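Local atomic coordinates of polysaccharide biosynthesis protein CapD (PDB entry 6BWC), a protein that takes part in CMP-pseudaminic acid biosynthesis, probably as an NADP-dependent short-chain dehydrogenase-type enzyme that acts on UDP-N-acetylglucosamine. Residues Met3-Asp7 with Ile215-Lys219; Thr109-Ile113 with Ala146-Ile150; Val167-Val172 with Ala210-Thr214; Met231-Ser235 with Gln319-Ser323. The protein carries 2 engineered substitutions. The contacts are given in a common frame with arbitrary orientation. Residue numbers count along the deposited sequence, not the author numbering.

Interaction 1 of 4, residues Met3-Asp7 with Ile215-Lys219; sequences MFFKD and IEAMK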
loop_
_atom_site.group_PDB
_atom_site.type_symbol
_atom_site.label_atom_id
_atom_site.label_comp_id
_atom_site.label_asym_id
_atom_site.label_seq_id
_atom_site.Cartn_x
_atom_site.Cartn_y
_atom_site.Cartn_z
ATOM N N MET C 3 36.547 -23.272 3.261
ATOM C CA MET C 3 35.744 -24.105 4.243
ATOM C C MET C 3 34.190 -24.002 3.968
ATOM O O MET C 3 33.724 -24.533 2.946
ATOM C CB MET C 3 36.199 -23.771 5.715
ATOM C CG MET C 3 35.790 -24.737 6.857
ATOM S SD MET C 3 34.604 -24.102 8.100
ATOM C CE MET C 3 35.409 -24.563 9.637
ATOM N N PHE C 4 33.428 -23.289 4.816
ATOM C CA PHE C 4 31.949 -23.310 4.847
ATOM C C PHE C 4 31.258 -22.595 3.655
ATOM O O PHE C 4 30.230 -23.065 3.144
ATOM C CB PHE C 4 31.482 -22.692 6.187
ATOM C CG PHE C 4 29.984 -22.780 6.455
ATOM C CD1 PHE C 4 29.419 -23.921 7.034
ATOM C CD2 PHE C 4 29.149 -21.690 6.195
ATOM C CE1 PHE C 4 28.057 -23.982 7.315
ATOM C CE2 PHE C 4 27.787 -21.750 6.456
ATOM C CZ PHE C 4 27.241 -22.898 7.023
ATOM N N PHE C 5 31.803 -21.458 3.226
ATOM C CA PHE C 5 31.149 -20.634 2.210
ATOM C C PHE C 5 31.641 -20.939 0.800
ATOM O O PHE C 5 31.162 -20.332 -0.167
ATOM C CB PHE C 5 31.331 -19.157 2.526
ATOM C CG PHE C 5 30.622 -18.706 3.781
ATOM C CD1 PHE C 5 29.235 -18.789 3.881
ATOM C CD2 PHE C 5 31.336 -18.157 4.856
ATOM C CE1 PHE C 5 28.569 -18.350 5.024
ATOM C CE2 PHE C 5 30.677 -17.719 5.997
ATOM C CZ PHE C 5 29.289 -17.818 6.084
ATOM N N LYS C 6 32.589 -21.878 0.693
ATOM C CA LYS C 6 33.058 -22.426 -0.576
ATOM C C LYS C 6 31.889 -22.616 -1.515
ATOM O O LYS C 6 31.016 -23.427 -1.278
ATOM C CB LYS C 6 33.754 -23.777 -0.336
ATOM C CG LYS C 6 34.341 -24.459 -1.575
ATOM C CD LYS C 6 35.690 -23.862 -1.970
ATOM C CE LYS C 6 36.323 -24.586 -3.155
ATOM N NZ LYS C 6 36.610 -26.027 -2.888
ATOM N N ASP C 7 31.885 -21.836 -2.582
ATOM C CA ASP C 7 30.949 -22.004 -3.665
ATOM C C ASP C 7 29.486 -21.807 -3.312
ATOM O O ASP C 7 28.606 -22.414 -3.922
ATOM C CB ASP C 7 31.198 -23.350 -4.332
ATOM C CG ASP C 7 31.814 -23.183 -5.663
ATOM O OD1 ASP C 7 32.995 -22.731 -5.697
ATOM O OD2 ASP C 7 31.085 -23.441 -6.663
ATOM N N ILE C 215 29.893 -14.520 11.900
ATOM C CA ILE C 215 30.285 -15.633 11.028
ATOM C C ILE C 215 30.175 -17.026 11.724
ATOM O O ILE C 215 29.623 -17.962 11.118
ATOM C CB ILE C 215 31.672 -15.360 10.391
ATOM C CG1 ILE C 215 31.515 -14.378 9.243
ATOM C CG2 ILE C 215 32.319 -16.630 9.864
ATOM C CD1 ILE C 215 32.803 -13.723 8.814
ATOM N N GLU C 216 30.664 -17.162 12.969
ATOM C CA GLU C 216 30.499 -18.440 13.754
ATOM C C GLU C 216 29.047 -18.854 13.907
ATOM O O GLU C 216 28.680 -19.994 13.618
ATOM C CB GLU C 216 31.102 -18.375 15.163
ATOM C CG GLU C 216 32.314 -19.269 15.339
ATOM C CD GLU C 216 31.960 -20.712 15.683
ATOM O OE1 GLU C 216 31.250 -20.917 16.686
ATOM O OE2 GLU C 216 32.422 -21.648 14.986
ATOM N N ALA C 217 28.232 -17.910 14.362
ATOM C CA ALA C 217 26.802 -18.141 14.515
ATOM C C ALA C 217 26.143 -18.493 13.185
ATOM O O ALA C 217 25.166 -19.215 13.171
ATOM C CB ALA C 217 26.131 -16.930 15.146
ATOM N N MET C 218 26.673 -17.973 12.075
ATOM C CA MET C 218 26.225 -18.388 10.731
ATOM C C MET C 218 26.433 -19.896 10.511
ATOM O O MET C 218 25.541 -20.586 10.033
ATOM C CB MET C 218 26.991 -17.627 9.643
ATOM C CG MET C 218 26.140 -17.058 8.528
ATOM S SD MET C 218 24.571 -17.834 8.108
ATOM C CE MET C 218 23.818 -16.366 7.436
ATOM N N LYS C 219 27.625 -20.371 10.888
ATOM C CA LYS C 219 28.059 -21.750 10.679
ATOM C C LYS C 219 27.461 -22.743 11.663
ATOM O O LYS C 219 27.106 -23.846 11.276
ATOM C CB LYS C 219 29.586 -21.831 10.793
ATOM C CG LYS C 219 30.373 -21.135 9.686
ATOM C CD LYS C 219 31.560 -20.347 10.241
ATOM C CE LYS C 219 32.897 -20.727 9.622
ATOM N NZ LYS C 219 33.137 -20.139 8.274
#

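Interaction 2 of 4, residues Thr109-Ile113 with Ala146-Ile150; sequences TQNVI and AERLI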
loop_
_atom_site.group_PDB
_atom_site.type_symbol
_atom_site.label_atom_id
_atom_site.label_comp_id
_atom_site.label_asym_id
_atom_site.label_seq_id
_atom_site.Cartn_x
_atom_site.Cartn_y
_atom_site.Cartn_z
ATOM N N THR C 109 13.124 -5.854 9.412
ATOM C CA THR C 109 13.455 -7.190 9.866
ATOM C C THR C 109 12.353 -8.151 9.392
ATOM O O THR C 109 12.656 -9.246 8.913
ATOM C CB THR C 109 13.654 -7.272 11.398
ATOM O OG1 THR C 109 14.619 -6.308 11.821
ATOM C CG2 THR C 109 14.139 -8.662 11.835
ATOM N N GLN C 110 11.081 -7.760 9.481
ATOM C CA GLN C 110 10.030 -8.653 8.953
ATOM C C GLN C 110 10.147 -8.921 7.489
ATOM O O GLN C 110 9.969 -10.052 7.069
ATOM C CB GLN C 110 8.628 -8.137 9.200
ATOM C CG GLN C 110 8.136 -8.592 10.544
ATOM C CD GLN C 110 7.751 -10.053 10.565
ATOM O OE1 GLN C 110 6.729 -10.427 9.979
ATOM N NE2 GLN C 110 8.538 -10.880 11.288
ATOM N N ASN C 111 10.421 -7.882 6.712
ATOM C CA ASN C 111 10.646 -8.076 5.293
ATOM C C ASN C 111 11.751 -9.124 5.054
ATOM O O ASN C 111 11.539 -10.031 4.259
ATOM C CB ASN C 111 10.938 -6.746 4.570
ATOM C CG ASN C 111 9.709 -5.855 4.450
ATOM O OD1 ASN C 111 8.557 -6.348 4.458
ATOM N ND2 ASN C 111 9.941 -4.519 4.340
ATOM N N VAL C 112 12.880 -9.036 5.768
ATOM C CA VAL C 112 13.922 -10.057 5.666
ATOM C C VAL C 112 13.346 -11.469 5.929
ATOM O O VAL C 112 13.482 -12.381 5.099
ATOM C CB VAL C 112 15.103 -9.740 6.616
ATOM C CG1 VAL C 112 16.033 -10.931 6.824
ATOM C CG2 VAL C 112 15.893 -8.571 6.068
ATOM N N ILE C 113 12.687 -11.624 7.072
ATOM C CA ILE C 113 12.167 -12.917 7.521
ATOM C C ILE C 113 11.222 -13.549 6.486
ATOM O O ILE C 113 11.383 -14.719 6.089
ATOM C CB ILE C 113 11.476 -12.758 8.906
ATOM C CG1 ILE C 113 12.560 -12.503 9.974
ATOM C CG2 ILE C 113 10.653 -14.000 9.274
ATOM C CD1 ILE C 113 12.081 -11.941 11.294
ATOM N N ALA C 146 12.790 -6.726 17.202
ATOM C CA ALA C 146 13.483 -7.490 16.148
ATOM C C ALA C 146 13.912 -8.876 16.634
ATOM O O ALA C 146 13.432 -9.869 16.109
ATOM C CB ALA C 146 14.670 -6.721 15.616
ATOM N N GLU C 147 14.773 -8.936 17.660
ATOM C CA GLU C 147 15.058 -10.189 18.391
ATOM C C GLU C 147 13.851 -11.113 18.531
ATOM O O GLU C 147 13.949 -12.337 18.306
ATOM C CB GLU C 147 15.581 -9.880 19.790
ATOM C CG GLU C 147 17.071 -9.540 19.811
ATOM C CD GLU C 147 17.759 -9.900 21.109
ATOM O OE1 GLU C 147 17.478 -10.989 21.647
ATOM O OE2 GLU C 147 18.595 -9.101 21.567
ATOM N N ARG C 148 12.726 -10.502 18.902
ATOM C CA ARG C 148 11.455 -11.216 19.040
ATOM C C ARG C 148 10.854 -11.739 17.745
ATOM O O ARG C 148 10.376 -12.882 17.715
ATOM C CB ARG C 148 10.431 -10.370 19.811
ATOM C CG ARG C 148 10.178 -10.834 21.231
ATOM C CD ARG C 148 11.435 -11.250 21.976
ATOM N NE ARG C 148 11.238 -11.103 23.414
ATOM C CZ ARG C 148 12.216 -11.045 24.314
ATOM N NH1 ARG C 148 11.923 -10.869 25.600
ATOM N NH2 ARG C 148 13.489 -11.149 23.944
ATOM N N LEU C 149 10.854 -10.916 16.699
ATOM C CA LEU C 149 10.486 -11.380 15.349
ATOM C C LEU C 149 11.314 -12.595 14.901
ATOM O O LEU C 149 10.809 -13.539 14.316
ATOM C CB LEU C 149 10.716 -10.283 14.325
ATOM C CG LEU C 149 9.619 -9.337 13.908
ATOM C CD1 LEU C 149 8.506 -9.185 14.924
ATOM C CD2 LEU C 149 10.279 -7.997 13.619
ATOM N N ILE C 150 12.601 -12.550 15.177
ATOM C CA ILE C 150 13.506 -13.627 14.799
ATOM C C ILE C 150 13.144 -14.960 15.457
ATOM O O ILE C 150 13.082 -15.966 14.764
ATOM C CB ILE C 150 14.980 -13.215 15.075
ATOM C CG1 ILE C 150 15.402 -12.107 14.077
ATOM C CG2 ILE C 150 15.930 -14.419 15.019
ATOM C CD1 ILE C 150 15.607 -12.571 12.633
#

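Interaction 3 of 4, residues Val167-Val172 with Ala210-Thr214; sequences VRFGNV and ATMLT. With UD1 (uridine-diphosphate-N-acetylglucosamine), chain O.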
loop_
_atom_site.group_PDB
_atom_site.type_symbol
_atom_site.label_atom_id
_atom_site.label_comp_id
_atom_site.label_asym_id
_atom_site.label_seq_id
_atom_site.Cartn_x
_atom_site.Cartn_y
_atom_site.Cartn_z
ATOM N N VAL C 167 22.672 -12.751 16.991
ATOM C CA VAL C 167 23.962 -12.529 17.622
ATOM C C VAL C 167 23.687 -11.284 18.477
ATOM O O VAL C 167 22.581 -10.757 18.384
ATOM C CB VAL C 167 25.009 -12.403 16.494
ATOM C CG1 VAL C 167 25.884 -11.190 16.614
ATOM C CG2 VAL C 167 25.831 -13.666 16.418
ATOM N N ARG C 168 24.598 -10.827 19.340
ATOM C CA ARG C 168 24.280 -9.670 20.208
ATOM C C ARG C 168 25.540 -8.951 20.651
ATOM O O ARG C 168 26.330 -9.459 21.446
ATOM C CB ARG C 168 23.444 -10.132 21.413
ATOM C CG ARG C 168 22.531 -9.095 22.074
ATOM C CD ARG C 168 21.959 -9.648 23.396
ATOM N NE ARG C 168 20.603 -10.224 23.313
ATOM C CZ ARG C 168 19.945 -10.823 24.320
ATOM N NH1 ARG C 168 20.490 -10.975 25.520
ATOM N NH2 ARG C 168 18.717 -11.279 24.144
ATOM N N PHE C 169 25.714 -7.753 20.118
ATOM C CA PHE C 169 26.978 -7.012 20.214
ATOM C C PHE C 169 27.000 -6.033 21.390
ATOM O O PHE C 169 25.948 -5.586 21.884
ATOM C CB PHE C 169 27.218 -6.147 18.944
ATOM C CG PHE C 169 27.347 -6.900 17.634
ATOM C CD1 PHE C 169 26.998 -6.260 16.451
ATOM C CD2 PHE C 169 27.834 -8.196 17.556
ATOM C CE1 PHE C 169 27.124 -6.890 15.222
ATOM C CE2 PHE C 169 27.964 -8.833 16.327
ATOM C CZ PHE C 169 27.599 -8.180 15.157
ATOM N N GLY C 170 28.213 -5.657 21.781
ATOM C CA GLY C 170 28.433 -4.416 22.522
ATOM C C GLY C 170 29.230 -3.459 21.675
ATOM O O GLY C 170 29.525 -3.746 20.531
ATOM N N ASN C 171 29.593 -2.323 22.249
ATOM C CA ASN C 171 30.114 -1.218 21.462
ATOM C C ASN C 171 31.254 -1.678 20.606
ATOM O O ASN C 171 32.256 -2.101 21.127
ATOM C CB ASN C 171 30.571 -0.056 22.349
ATOM C CG ASN C 171 29.428 0.556 23.118
ATOM O OD1 ASN C 171 28.677 -0.156 23.790
ATOM N ND2 ASN C 171 29.278 1.863 23.020
ATOM N N VAL C 172 31.093 -1.591 19.292
ATOM C CA VAL C 172 32.108 -2.071 18.351
ATOM C C VAL C 172 33.060 -0.937 18.065
ATOM O O VAL C 172 32.674 0.048 17.461
ATOM C CB VAL C 172 31.494 -2.606 17.047
ATOM C CG1 VAL C 172 32.566 -3.284 16.193
ATOM C CG2 VAL C 172 30.382 -3.602 17.372
ATOM N N ALA C 210 33.455 -8.929 16.648
ATOM C CA ALA C 210 32.108 -8.760 16.085
ATOM C C ALA C 210 31.934 -9.568 14.824
ATOM O O ALA C 210 30.977 -10.305 14.688
ATOM C CB ALA C 210 31.810 -7.284 15.812
ATOM N N THR C 211 32.867 -9.422 13.905
ATOM C CA THR C 211 32.857 -10.203 12.664
ATOM C C THR C 211 32.828 -11.749 12.896
ATOM O O THR C 211 31.984 -12.449 12.301
ATOM C CB THR C 211 34.058 -9.817 11.766
ATOM O OG1 THR C 211 34.328 -8.418 11.885
ATOM C CG2 THR C 211 33.772 -10.131 10.315
ATOM N N MET C 212 33.715 -12.257 13.760
ATOM C CA MET C 212 33.831 -13.698 14.012
ATOM C C MET C 212 32.644 -14.250 14.757
ATOM O O MET C 212 32.217 -15.373 14.495
ATOM C CB MET C 212 35.116 -14.051 14.773
ATOM C CG MET C 212 36.396 -13.906 13.968
ATOM S SD MET C 212 36.289 -14.515 12.264
ATOM C CE MET C 212 35.766 -16.222 12.573
ATOM N N LEU C 213 32.115 -13.466 15.684
ATOM C CA LEU C 213 30.896 -13.839 16.403
ATOM C C LEU C 213 29.786 -14.154 15.408
ATOM O O LEU C 213 29.213 -15.238 15.441
ATOM C CB LEU C 213 30.471 -12.707 17.356
ATOM C CG LEU C 213 29.239 -12.964 18.243
ATOM C CD1 LEU C 213 29.455 -14.204 19.113
ATOM C CD2 LEU C 213 28.830 -11.764 19.112
ATOM N N THR C 214 29.532 -13.203 14.503
ATOM C CA THR C 214 28.476 -13.323 13.489
ATOM C C THR C 214 28.715 -14.495 12.519
ATOM O O THR C 214 27.847 -15.369 12.358
ATOM C CB THR C 214 28.303 -12.015 12.669
ATOM O OG1 THR C 214 28.526 -10.857 13.490
ATOM C CG2 THR C 214 26.889 -11.939 12.067
HETATM C "C1'" UD1 O . 26.705 1.794 20.473
HETATM C "C2'" UD1 O . 25.849 1.488 19.255
HETATM C "C3'" UD1 O . 24.498 0.896 19.652
HETATM C "C4'" UD1 O . 24.645 -0.252 20.646
HETATM C "C5'" UD1 O . 25.706 0.025 21.730
HETATM C "C6'" UD1 O . 26.056 -1.277 22.462
HETATM C "C7'" UD1 O . 26.517 3.155 17.571
HETATM C "C8'" UD1 O . 26.253 4.549 17.041
HETATM N "N2'" UD1 O . 25.640 2.687 18.465
HETATM O "O1'" UD1 O . 26.015 2.687 21.333
HETATM O "O3'" UD1 O . 23.817 0.461 18.458
HETATM O "O4'" UD1 O . 23.408 -0.529 21.275
HETATM O "O5'" UD1 O . 26.910 0.610 21.188
HETATM O "O6'" UD1 O . 26.272 -1.055 23.859
HETATM O "O7'" UD1 O . 27.524 2.542 17.220
HETATM N N1 UD1 O . 29.512 9.828 24.391
HETATM C C2 UD1 O . 30.135 11.052 24.782
HETATM N N3 UD1 O . 30.114 12.105 23.949
HETATM C C4 UD1 O . 29.515 12.041 22.743
HETATM C C5 UD1 O . 28.919 10.879 22.322
HETATM C C6 UD1 O . 28.942 9.772 23.156
HETATM O O2 UD1 O . 30.686 11.178 25.891
HETATM O O4 UD1 O . 29.506 13.015 21.974
HETATM C C1B UD1 O . 29.491 8.653 25.288
HETATM C C2B UD1 O . 28.133 7.964 25.439
HETATM O "O2'" UD1 O . 27.346 8.539 26.472
HETATM C C3B UD1 O . 28.484 6.509 25.682
HETATM C C4B UD1 O . 29.789 6.363 24.929
HETATM O O4B UD1 O . 30.328 7.670 24.733
HETATM O O3B UD1 O . 28.728 6.168 27.051
HETATM C C5B UD1 O . 29.634 5.680 23.580
HETATM O O5B UD1 O . 28.806 6.395 22.650
HETATM P PA UD1 O . 28.712 5.738 21.188
HETATM O O1A UD1 O . 28.101 6.665 20.166
HETATM O O2A UD1 O . 30.031 5.060 20.801
HETATM O O3A UD1 O . 27.864 4.375 21.360
HETATM P PB UD1 O . 26.632 3.875 22.284
HETATM O O1B UD1 O . 25.550 4.934 22.315
HETATM O O2B UD1 O . 27.040 3.269 23.621
#

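Interaction 4 of 4, residues Met231-Ser235 with Gln319-Ser323; sequences MPVIS and QNAIS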
loop_
_atom_site.group_PDB
_atom_site.type_symbol
_atom_site.label_atom_id
_atom_site.label_comp_id
_atom_site.label_asym_id
_atom_site.label_seq_id
_atom_site.Cartn_x
_atom_site.Cartn_y
_atom_site.Cartn_z
ATOM N N MET C 231 32.747 -10.037 26.854
ATOM C CA MET C 231 33.418 -8.818 26.460
ATOM C C MET C 231 33.899 -8.048 27.672
ATOM O O MET C 231 33.318 -8.115 28.746
ATOM C CB MET C 231 32.494 -7.935 25.627
ATOM C CG MET C 231 32.011 -8.558 24.312
ATOM S SD MET C 231 30.265 -8.225 23.970
ATOM C CE MET C 231 30.419 -6.467 23.928
ATOM N N PRO C 232 34.985 -7.311 27.502
ATOM C CA PRO C 232 35.516 -6.505 28.574
ATOM C C PRO C 232 34.752 -5.196 28.765
ATOM O O PRO C 232 34.341 -4.554 27.788
ATOM C CB PRO C 232 36.930 -6.214 28.087
ATOM C CG PRO C 232 36.787 -6.176 26.599
ATOM C CD PRO C 232 35.845 -7.284 26.306
ATOM N N VAL C 233 34.608 -4.800 30.032
ATOM C CA VAL C 233 33.970 -3.531 30.418
ATOM C C VAL C 233 34.936 -2.383 30.251
ATOM O O VAL C 233 36.129 -2.525 30.494
ATOM C CB VAL C 233 33.440 -3.588 31.860
ATOM C CG1 VAL C 233 33.254 -2.210 32.485
ATOM C CG2 VAL C 233 32.131 -4.342 31.863
ATOM N N ILE C 234 34.406 -1.245 29.809
ATOM C CA ILE C 234 35.199 -0.047 29.688
ATOM C C ILE C 234 34.512 1.106 30.375
ATOM O O ILE C 234 33.306 1.307 30.221
ATOM C CB ILE C 234 35.521 0.247 28.239
ATOM C CG1 ILE C 234 36.589 -0.771 27.814
ATOM C CG2 ILE C 234 35.992 1.688 28.061
ATOM C CD1 ILE C 234 36.936 -0.756 26.347
ATOM N N SER C 235 35.313 1.824 31.169
ATOM C CA SER C 235 34.902 3.064 31.789
ATOM C C SER C 235 35.068 4.160 30.756
ATOM O O SER C 235 36.014 4.152 29.964
ATOM C CB SER C 235 35.742 3.368 33.026
ATOM O OG SER C 235 35.820 4.772 33.258
ATOM N N GLN C 319 30.869 -5.556 36.839
ATOM C CA GLN C 319 32.072 -6.305 36.428
ATOM C C GLN C 319 33.225 -5.312 36.243
ATOM O O GLN C 319 33.041 -4.213 35.689
ATOM C CB GLN C 319 31.802 -7.088 35.133
ATOM C CG GLN C 319 33.014 -7.524 34.310
ATOM C CD GLN C 319 32.646 -7.876 32.868
ATOM O OE1 GLN C 319 33.393 -7.577 31.913
ATOM N NE2 GLN C 319 31.490 -8.520 32.695
ATOM N N ASN C 320 34.412 -5.728 36.673
ATOM C CA ASN C 320 35.591 -4.870 36.671
ATOM C C ASN C 320 36.029 -4.430 35.287
ATOM O O ASN C 320 36.150 -5.232 34.362
ATOM C CB ASN C 320 36.734 -5.563 37.417
ATOM C CG ASN C 320 36.450 -5.667 38.902
ATOM O OD1 ASN C 320 35.841 -4.772 39.469
ATOM N ND2 ASN C 320 36.843 -6.757 39.527
ATOM N N ALA C 321 36.234 -3.131 35.148
ATOM C CA ALA C 321 36.793 -2.598 33.937
ATOM C C ALA C 321 38.162 -3.207 33.694
ATOM O O ALA C 321 38.761 -3.830 34.574
ATOM C CB ALA C 321 36.904 -1.074 34.003
ATOM N N ILE C 322 38.630 -3.039 32.467
ATOM C CA ILE C 322 40.049 -3.119 32.179
ATOM C C ILE C 322 40.676 -1.875 32.798
ATOM O O ILE C 322 39.977 -0.903 33.074
ATOM C CB ILE C 322 40.332 -3.204 30.661
ATOM C CG1 ILE C 322 39.888 -1.930 29.921
ATOM C CG2 ILE C 322 39.645 -4.438 30.069
ATOM C CD1 ILE C 322 40.200 -1.942 28.437
ATOM N N SER C 323 41.982 -1.910 33.030
ATOM C CA SER C 323 42.711 -0.718 33.471
ATOM C C SER C 323 42.809 0.275 32.314
ATOM O O SER C 323 42.682 -0.120 31.150
ATOM C CB SER C 323 44.119 -1.104 33.937
ATOM O OG SER C 323 44.809 -1.863 32.951
#

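Interaction 1 of 4, residues Met3-Asp7 with Ile215-Lys219
The chain enters its Rossmann-type domain here: Met3-Asp7 is the irregular lead-in to strand 9-13, and Ile215-Lys219 lies on helix 207-220. The Lys219 N to Ile215 O bond of 3.1 Å shows that the second segment is helical.

Met3 touches only lightly, its SD 4.1 Å from Lys219 CE. Phe4 follows with its CA-to-CB bond directed toward the helix and brings its ring against the aliphatic part of Lys219. Lys219 CG stands 3.8 Å from the ring centroid and 19° off the ring normal, which meets the definition of a CH-pi contact. Phe4 and Lys219 are also the closest backbones, with CA atoms 7.2 Å apart. Phe5 starts sideways, but its ring swings in and meets the helix along its edge: Phe5 CE2 is 4.3 Å from Ile215 CG2. This ring also packs edge-to-face on Tyr81 and against Phe83 of strand 81-84, so it fills the space between helix and sheet. Beyond it Lys6 and Asp7 leave the helix and run toward the strand.

The charged end of Lys219 is paired outside the two segments, in a salt bridge with Glu30, whose other carboxylate oxygen accepts a bond from the backbone N of Phe5. On the hydrophobic side, Phe5 CZ rests 4.1 Å from Met218 CG.

Interaction 2 of 4, residues Thr109-Ile113 with Ala146-Ile150
Two neighbouring helices of the Rossmann-type domain, 98-118 and 138-156, lie side by side here. Their short segments run nearly parallel, 16° apart with the axes 10.0 Å from each other.

Ala146 opens the contact and, consistent with its small side chain, the backbones come closest here: its CA is 6.3 Å from that of Thr109, and its CB is 3.8 Å from Thr109 OG1. That hydroxyl is already hydrogen-bonded to Asn105 O and His84 NE2, so toward this helix it acts through packing alone. Glu147 points away and forms a salt bridge with Arg168. Arg148 takes no part; its guanidinium makes a long, weak ion pair with Glu95 and a weak hydrogen bond with Thr136 O, both of a second subunit. Leu149 gives the most surface, 71 Å², and sits among three residues: its CD2 is 4.1 Å from Thr109 CB, its CG 3.2 Å from Gln110 NE2, and its CB 3.7 Å from Ile113 CD1. Ile150 completes the row, its CD1 3.8 Å from Ile113 CD1 and 4.3 Å from Thr109 CG2, and packs on Phe126 and Phe164 of strands 123-129 and 163-169.

Gln110 also packs on Phe99 and Leu149 on Pro98 of the second subunit, consistent with the helix-bundle dimer interface of short-chain dehydrogenases. Apolar packing of Leu149, Ile150 and Ile113, with the Gln110 amide against Leu149, buries 256 Å² in all and implies little directional bonding.

Interaction 3 of 4, residues Val167-Val172 with Ala210-Thr214
The flat ring of Phe169 is the largest projection from the sheet side, and the helical segment Ala210-Thr214 forms the hollow that receives it. Ala210 CB lies over one face of the ring, 4.2 Å from Phe169 CE2, while the rim is bounded by Leu213 CD2, 4.0 Å from Phe169 CD2, and by Thr214 OG1, 3.3 Å from Phe169 CZ. That hydroxyl is turned back onto the helix, donating to Ala210 O at 2.8 Å. Val167 fills the next hollow, its CG1 3.9 Å from Leu213 CD2 and its CG2 4.0 Å from Thr214 CA.

This is the Rossmann-type arrangement of helix on sheet. Strand 167-169 and helix 210-214 run antiparallel (166°) with axes 9.0 Å apart, and helix 207-220 leads on to strand 226-229, the parallel neighbour of strand 163-169, in a beta-alpha-beta crossover.

Past the ring, Val172 CG1 leans on Ala210 CB at 4.1 Å, and its backbone N is hydrogen-bonded to the NADP. Asn171 faces the other way, into the pocket of the bound UDP-N-acetylglucosamine, probably the substrate site: its ND2 donates to UD1 O2B at 2.7 Å, and its OD1 accepts from UD1 O6' at 2.6 Å.

Interaction 4 of 4, residues Met231-Ser235 with Gln319-Ser323
Val233 loses the most surface here, 89 Å², and it is covered by Gln319 and Ala321. Gln319 comes second with 62 Å²: its CA-to-CB bond is directed toward the strand and its side chain passes beside Val233, with CD 3.7 Å from Val233 CG2. Ala321 CB lies 4.1 Å from Val233 CG1.

Next along the loop, Ile322 has 61 Å² covered. Its backbone N donates to Val233 O at 3.2 Å and 164°, a nearly straight bond, and a CA-H...O contact from Ala321 CA reaches the same oxygen at 3.5 Å. The Ile322 side chain bridges two neighbours: CG2 sits 3.8 Å from Pro232 CB, and CD1 3.8 Å from Ile234 CG1.

The end-to-end directions differ by 78°, so the 319-323 loop crosses the strand rather than following it. Strand 233-235 is an edge strand of a small sheet, beside 201-205. With the Met231 side chain about 7 Å from the nearest atom of UDP-N-acetylglucosamine, this sheet probably belongs to the C-terminal, nucleotide-sugar-binding part of an extended short-chain dehydrogenase.

From the N terminus, interaction 1 closes the longest loop, with 207 residues between Met3-Asp7 and Ile215-Lys219. Interactions 2 and 3 nest inside it and follow one another: 109-113 meets 146-150 across 32 residues, then 167-172 meets 210-214 across 37. Interaction 4 opens only after these have closed and spans 83 residues. Interactions 1 and 3 share helix 207-220 and touch where Ala217 CB is 3.5 Å from Val167 CG2. A salt bridge, Glu147 OE1 to Arg168 NH2 at 2.8 Å, joins interactions 2 and 3. Interaction 4 reaches the Rossmann part through Met231 CE, 3.2 Å from Gly170 CA, so the C-terminal loop connects indirectly with the Gly170 link that borders both ligands.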